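Local coordinates for protein aldose 1-epimerase (Caenorhabditis elegans, PDB 1LUR) that probably interconverts the alpha and beta anomers of aldose sugars such as galactose, as a member of the aldose 1-epimerase (GalM, mutarotase) family, at residues T144-D149 against I154-A159; G13-A18 against V122-R127. All coordinates share one frame; numbering follows the deposited sequence.

Interaction 1 (T144-D149 against I154-A159); sequences TYTVND and IIEHHA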
loop_
_atom_site.group_PDB
_atom_site.type_symbol
_atom_site.label_atom_id
_atom_site.label_comp_id
_atom_site.label_asym_id
_atom_site.label_seq_id
_atom_site.Cartn_x
_atom_site.Cartn_y
_atom_site.Cartn_z
ATOM N N THR A 144 10.018 -7.489 4.178
ATOM C CA THR A 144 9.879 -8.134 5.477
ATOM C C THR A 144 8.723 -7.577 6.287
ATOM O O THR A 144 8.471 -6.370 6.283
ATOM C CB THR A 144 11.170 -7.974 6.325
ATOM O OG1 THR A 144 12.292 -8.499 5.606
ATOM C CG2 THR A 144 11.029 -8.724 7.662
ATOM N N TYR A 145 8.002 -8.476 6.951
ATOM C CA TYR A 145 6.875 -8.104 7.789
ATOM C C TYR A 145 7.302 -8.562 9.177
ATOM O O TYR A 145 7.695 -9.720 9.354
ATOM C CB TYR A 145 5.600 -8.845 7.404
ATOM C CG TYR A 145 4.955 -8.393 6.122
ATOM C CD1 TYR A 145 5.251 -9.026 4.912
ATOM C CD2 TYR A 145 3.990 -7.386 6.123
ATOM C CE1 TYR A 145 4.590 -8.676 3.736
ATOM C CE2 TYR A 145 3.322 -7.026 4.948
ATOM C CZ TYR A 145 3.626 -7.682 3.760
ATOM O OH TYR A 145 2.943 -7.368 2.608
ATOM N N THR A 146 7.234 -7.661 10.148
ATOM C CA THR A 146 7.619 -7.990 11.512
ATOM C C THR A 146 6.658 -7.361 12.511
ATOM O O THR A 146 6.204 -6.234 12.323
ATOM C CB THR A 146 9.041 -7.465 11.811
ATOM O OG1 THR A 146 9.977 -8.054 10.895
ATOM C CG2 THR A 146 9.453 -7.795 13.251
ATOM N N VAL A 147 6.320 -8.105 13.556
ATOM C CA VAL A 147 5.420 -7.597 14.585
ATOM C C VAL A 147 6.268 -7.565 15.851
ATOM O O VAL A 147 7.124 -8.429 16.040
ATOM C CB VAL A 147 4.209 -8.518 14.810
ATOM C CG1 VAL A 147 3.237 -8.395 13.648
ATOM C CG2 VAL A 147 4.678 -9.963 14.971
ATOM N N ASN A 148 6.052 -6.571 16.709
ATOM C CA ASN A 148 6.836 -6.482 17.940
ATOM C C ASN A 148 5.987 -6.255 19.186
ATOM O O ASN A 148 4.764 -6.173 19.107
ATOM C CB ASN A 148 7.877 -5.366 17.832
ATOM C CG ASN A 148 7.259 -4.010 17.550
ATOM O OD1 ASN A 148 6.199 -3.670 18.075
ATOM N ND2 ASN A 148 7.937 -3.217 16.731
ATOM N N ASP A 149 6.661 -6.151 20.332
ATOM C CA ASP A 149 6.007 -5.938 21.623
ATOM C C ASP A 149 5.365 -4.567 21.784
ATOM O O ASP A 149 4.668 -4.316 22.762
ATOM C CB ASP A 149 7.007 -6.169 22.766
ATOM C CG ASP A 149 8.292 -5.380 22.590
ATOM O OD1 ASP A 149 8.224 -4.144 22.411
ATOM O OD2 ASP A 149 9.376 -5.997 22.630
ATOM N N ILE A 154 5.794 -3.833 11.224
ATOM C CA ILE A 154 6.807 -3.118 10.466
ATOM C C ILE A 154 6.991 -3.758 9.099
ATOM O O ILE A 154 7.198 -4.973 8.992
ATOM C CB ILE A 154 8.167 -3.134 11.196
ATOM C CG1 ILE A 154 8.061 -2.357 12.511
ATOM C CG2 ILE A 154 9.250 -2.547 10.296
ATOM C CD1 ILE A 154 9.298 -2.451 13.376
ATOM N N ILE A 155 6.894 -2.941 8.054
ATOM C CA ILE A 155 7.063 -3.436 6.699
ATOM C C ILE A 155 8.316 -2.770 6.158
ATOM O O ILE A 155 8.410 -1.542 6.115
ATOM C CB ILE A 155 5.903 -3.059 5.747
ATOM C CG1 ILE A 155 4.574 -3.627 6.246
ATOM C CG2 ILE A 155 6.196 -3.614 4.353
ATOM C CD1 ILE A 155 3.410 -3.349 5.301
ATOM N N GLU A 156 9.288 -3.581 5.770
ATOM C CA GLU A 156 10.528 -3.055 5.230
ATOM C C GLU A 156 10.566 -3.411 3.759
ATOM O O GLU A 156 10.194 -4.516 3.373
ATOM C CB GLU A 156 11.732 -3.685 5.911
ATOM C CG GLU A 156 11.904 -3.308 7.358
ATOM C CD GLU A 156 12.915 -4.197 8.041
ATOM O OE1 GLU A 156 14.086 -4.233 7.589
ATOM O OE2 GLU A 156 12.536 -4.867 9.022
ATOM N N HIS A 157 11.008 -2.460 2.950
ATOM C CA HIS A 157 11.109 -2.647 1.515
ATOM C C HIS A 157 12.580 -2.436 1.171
ATOM O O HIS A 157 13.121 -1.364 1.396
ATOM C CB HIS A 157 10.233 -1.615 0.791
ATOM C CG HIS A 157 8.768 -1.915 0.852
ATOM N ND1 HIS A 157 7.806 -1.006 0.466
ATOM C CD2 HIS A 157 8.102 -3.037 1.217
ATOM C CE1 HIS A 157 6.610 -1.555 0.588
ATOM N NE2 HIS A 157 6.762 -2.788 1.040
ATOM N N HIS A 158 13.228 -3.471 0.647
ATOM C CA HIS A 158 14.634 -3.386 0.285
ATOM C C HIS A 158 14.859 -3.922 -1.124
ATOM O O HIS A 158 14.108 -4.774 -1.590
ATOM C CB HIS A 158 15.477 -4.204 1.271
ATOM C CG HIS A 158 16.926 -4.285 0.900
ATOM N ND1 HIS A 158 17.805 -3.237 1.085
ATOM C CD2 HIS A 158 17.645 -5.284 0.334
ATOM C CE1 HIS A 158 19.001 -3.588 0.650
ATOM N NE2 HIS A 158 18.932 -4.826 0.189
ATOM N N ALA A 159 15.895 -3.429 -1.794
ATOM C CA ALA A 159 16.189 -3.889 -3.145
ATOM C C ALA A 159 17.531 -3.415 -3.678
ATOM O O ALA A 159 18.080 -2.411 -3.228
ATOM C CB ALA A 159 15.075 -3.455 -4.107
HETATM O O HOH W 1 4.597 -4.841 1.340
HETATM O O HOH W 2 9.913 -5.867 9.302
#

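Interaction 2 (G13-A18 against V122-R127); sequences GFIEIA and VSFSVR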
loop_
_atom_site.group_PDB
_atom_site.type_symbol
_atom_site.label_atom_id
_atom_site.label_comp_id
_atom_site.label_asym_id
_atom_site.label_seq_id
_atom_site.Cartn_x
_atom_site.Cartn_y
_atom_site.Cartn_z
ATOM N N GLY A 13 1.268 -21.466 0.985
ATOM C CA GLY A 13 0.445 -21.473 2.180
ATOM C C GLY A 13 0.585 -20.235 3.044
ATOM O O GLY A 13 1.636 -19.592 3.069
ATOM N N PHE A 14 -0.486 -19.899 3.755
ATOM C CA PHE A 14 -0.486 -18.735 4.628
ATOM C C PHE A 14 0.595 -18.889 5.686
ATOM O O PHE A 14 0.836 -19.986 6.186
ATOM C CB PHE A 14 -1.844 -18.581 5.313
ATOM C CG PHE A 14 -2.945 -18.128 4.393
ATOM C CD1 PHE A 14 -2.902 -16.868 3.801
ATOM C CD2 PHE A 14 -4.033 -18.956 4.129
ATOM C CE1 PHE A 14 -3.928 -16.438 2.959
ATOM C CE2 PHE A 14 -5.066 -18.537 3.287
ATOM C CZ PHE A 14 -5.013 -17.274 2.700
ATOM N N ILE A 15 1.254 -17.786 6.013
ATOM C CA ILE A 15 2.307 -17.796 7.015
ATOM C C ILE A 15 1.864 -16.844 8.117
ATOM O O ILE A 15 1.485 -15.705 7.846
ATOM C CB ILE A 15 3.643 -17.309 6.437
ATOM C CG1 ILE A 15 4.042 -18.184 5.247
ATOM C CG2 ILE A 15 4.718 -17.342 7.512
ATOM C CD1 ILE A 15 5.342 -17.765 4.576
ATOM N N GLU A 16 1.903 -17.310 9.358
ATOM C CA GLU A 16 1.494 -16.476 10.477
ATOM C C GLU A 16 2.629 -16.037 11.389
ATOM O O GLU A 16 3.572 -16.791 11.640
ATOM C CB GLU A 16 0.436 -17.202 11.314
ATOM C CG GLU A 16 -0.989 -17.040 10.810
ATOM C CD GLU A 16 -2.003 -17.759 11.686
ATOM O OE1 GLU A 16 -1.970 -17.577 12.926
ATOM O OE2 GLU A 16 -2.843 -18.501 11.134
ATOM N N ILE A 17 2.530 -14.800 11.865
ATOM C CA ILE A 17 3.523 -14.225 12.763
ATOM C C ILE A 17 2.717 -13.508 13.830
ATOM O O ILE A 17 1.574 -13.113 13.586
ATOM C CB ILE A 17 4.461 -13.214 12.068
ATOM C CG1 ILE A 17 3.667 -12.028 11.523
ATOM C CG2 ILE A 17 5.234 -13.905 10.964
ATOM C CD1 ILE A 17 4.549 -10.919 10.984
ATOM N N ALA A 18 3.290 -13.339 15.014
ATOM C CA ALA A 18 2.557 -12.664 16.076
ATOM C C ALA A 18 3.435 -12.285 17.255
ATOM O O ALA A 18 4.523 -12.829 17.438
ATOM C CB ALA A 18 1.413 -13.559 16.552
ATOM N N VAL A 122 8.772 -12.477 8.911
ATOM C CA VAL A 122 8.861 -13.262 7.687
ATOM C C VAL A 122 9.381 -12.355 6.578
ATOM O O VAL A 122 8.964 -11.200 6.467
ATOM C CB VAL A 122 7.482 -13.851 7.269
ATOM C CG1 VAL A 122 6.485 -12.726 7.021
ATOM C CG2 VAL A 122 7.637 -14.707 6.016
ATOM N N SER A 123 10.309 -12.865 5.777
ATOM C CA SER A 123 10.869 -12.084 4.683
ATOM C C SER A 123 10.648 -12.811 3.367
ATOM O O SER A 123 10.757 -14.035 3.297
ATOM C CB SER A 123 12.363 -11.842 4.891
ATOM O OG SER A 123 12.611 -11.104 6.077
ATOM N N PHE A 124 10.322 -12.044 2.329
ATOM C CA PHE A 124 10.077 -12.585 0.998
ATOM C C PHE A 124 11.047 -11.929 0.032
ATOM O O PHE A 124 11.458 -10.790 0.237
ATOM C CB PHE A 124 8.661 -12.261 0.517
ATOM C CG PHE A 124 7.572 -12.790 1.401
ATOM C CD1 PHE A 124 6.850 -11.933 2.221
ATOM C CD2 PHE A 124 7.246 -14.144 1.392
ATOM C CE1 PHE A 124 5.813 -12.414 3.021
ATOM C CE2 PHE A 124 6.214 -14.637 2.186
ATOM C CZ PHE A 124 5.495 -13.768 3.003
ATOM N N SER A 125 11.414 -12.644 -1.024
ATOM C CA SER A 125 12.334 -12.088 -2.001
ATOM C C SER A 125 11.858 -12.478 -3.391
ATOM O O SER A 125 11.182 -13.489 -3.558
ATOM C CB SER A 125 13.752 -12.607 -1.767
ATOM O OG SER A 125 14.672 -11.943 -2.622
ATOM N N VAL A 126 12.188 -11.656 -4.380
ATOM C CA VAL A 126 11.793 -11.919 -5.757
ATOM C C VAL A 126 12.638 -11.076 -6.700
ATOM O O VAL A 126 13.130 -10.010 -6.325
ATOM C CB VAL A 126 10.299 -11.588 -5.985
ATOM C CG1 VAL A 126 10.081 -10.080 -5.972
ATOM C CG2 VAL A 126 9.828 -12.195 -7.302
ATOM N N ARG A 127 12.817 -11.562 -7.922
ATOM C CA ARG A 127 13.601 -10.847 -8.912
ATOM C C ARG A 127 12.698 -10.467 -10.067
ATOM O O ARG A 127 11.748 -11.181 -10.384
ATOM C CB ARG A 127 14.741 -11.723 -9.439
ATOM C CG ARG A 127 15.813 -12.041 -8.426
ATOM C CD ARG A 127 16.789 -13.066 -8.998
ATOM N NE ARG A 127 17.920 -13.299 -8.111
ATOM C CZ ARG A 127 18.920 -12.443 -7.937
ATOM N NH1 ARG A 127 18.939 -11.290 -8.598
ATOM N NH2 ARG A 127 19.897 -12.739 -7.090
#

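Interaction 1 (T144-D149 against I154-A159)
Thr144 and Glu156 face each other as a hydrogen-bonded antiparallel pair, and Thr146 does the same with Ile154. Between them Tyr145 and Ile155 form a non-hydrogen-bonded pair of this beta hairpin, made by strands 138-147 and 152-160. Four backbone bonds join the two segments. The shortest is Ile154 N to Thr146 O at 2.7 Å, nearly straight at its hydrogen (173°). Ile155 CA also gives a CA-H...O contact to Thr144 O, 3.3 Å away.

On the buried face the side chains of Tyr145 and Ile155 run side by side. Ile155 CD1 meets the ring obliquely, 3.7 Å from Tyr145 CE2, and CG1 lies against ring atoms CD2 and CE2 as well. Ile155 has CG1 anti to its carbonyl carbon (chi1 -60°) and an extended end, which carries CD1 along the ring. With alanine in place of this isoleucine, the Tyr145 ring would probably lose its aliphatic neighbour and be freer to shift.

On the other face, Asn148 ND2 approaches Ile154 CD1 at 3.7 Å, but its polar partner is Gln152 OE1, while Asn148 OD1 accepts from Arg150 N. A water 2.7 Å from Thr146 OG1 also sits within bonding reach of Ile154 O and Glu156 OE2; it has too few protons to serve every acceptor around it at once.

Further out, Ser121 bonds the hydroxyl of Thr146. Asn171 of strand 170-175 packs on Tyr145 and Ile155. Tyr145 thus joins two kinds of contact: its ring packs on Ile155, while its OH bonds Ala32 O and a second water that reaches His157 NE2.

Interaction 2 (G13-A18 against V122-R127)
Ile15 and Ile17 of strand 15-18 reach across to Val122 and Phe124 of strand 121-129. This is packing between two antiparallel sheets of the beta-rich galactose mutarotase-like fold. Strand 15-18 is an outermost strand of a four-stranded sheet, and strand 121-129 belongs to the large sheet. The strand axes come no closer than 9.4 Å, and no hydrogen bond crosses between the two segments. Only side chains bridge them.

Ile15 is the central contact. Its CG1 stands anti to the carbonyl carbon (chi1 -58°) with an extended end, which puts CD1 at the tip facing the far strand. There it serves two partners. It lies 4.1 Å from Val122 CG2, where the two side chains cross obliquely. The other is the Phe124 ring, which comes from the opposite direction and is met at a slant.

Phe124 starts out beside the contact rather than into it, but its ring ends nearer to strand 15-18. Pro29, Ala32 and Trp112 touch the Phe124 side chain, as do Val114 and Tyr145.

The two methyls of Val122 divide the work. CG2 goes to Ile15. CG1 sits between the backbone N and the carbonyl carbon and faces Ile17. The Ile17 side chain likewise has CG1 in that position (chi1 62°), and its CG2 is the branch that meets Val122, 4.3 Å from Val122 CG1.

Strand 24-28 is the sheet neighbour of strand 15-18, with backbone bonds of Ile15 with Leu27 and of Ile17 with Ala25. The Ile15 side chain also touches Val114, which touches Phe124 too. The closest approach between the two segments is Ile15 CD1 to Phe124 CE2, at 4.0 Å.

Interactions 1 and 2 have centres about 10 Å apart and share the large antiparallel sheet, in which strands 121-129 and 138-147 are neighbours. Tyr145 N lies 2.9 Å from Val122 O, a probable backbone hydrogen bond between them. Beside it, Thr144 OG1 is 2.7 Å from Ser123 OG, probably also hydrogen-bonded. Val147 CG2 packs 3.5 Å from Ala18 C, so strand 138-147 also touches the strand of the small sheet. The two contacts meet at Tyr145 as well. Its side chain packs on Ile155 in interaction 1 and also touches Val122 and Phe124, the residues that receive Ile15 in interaction 2.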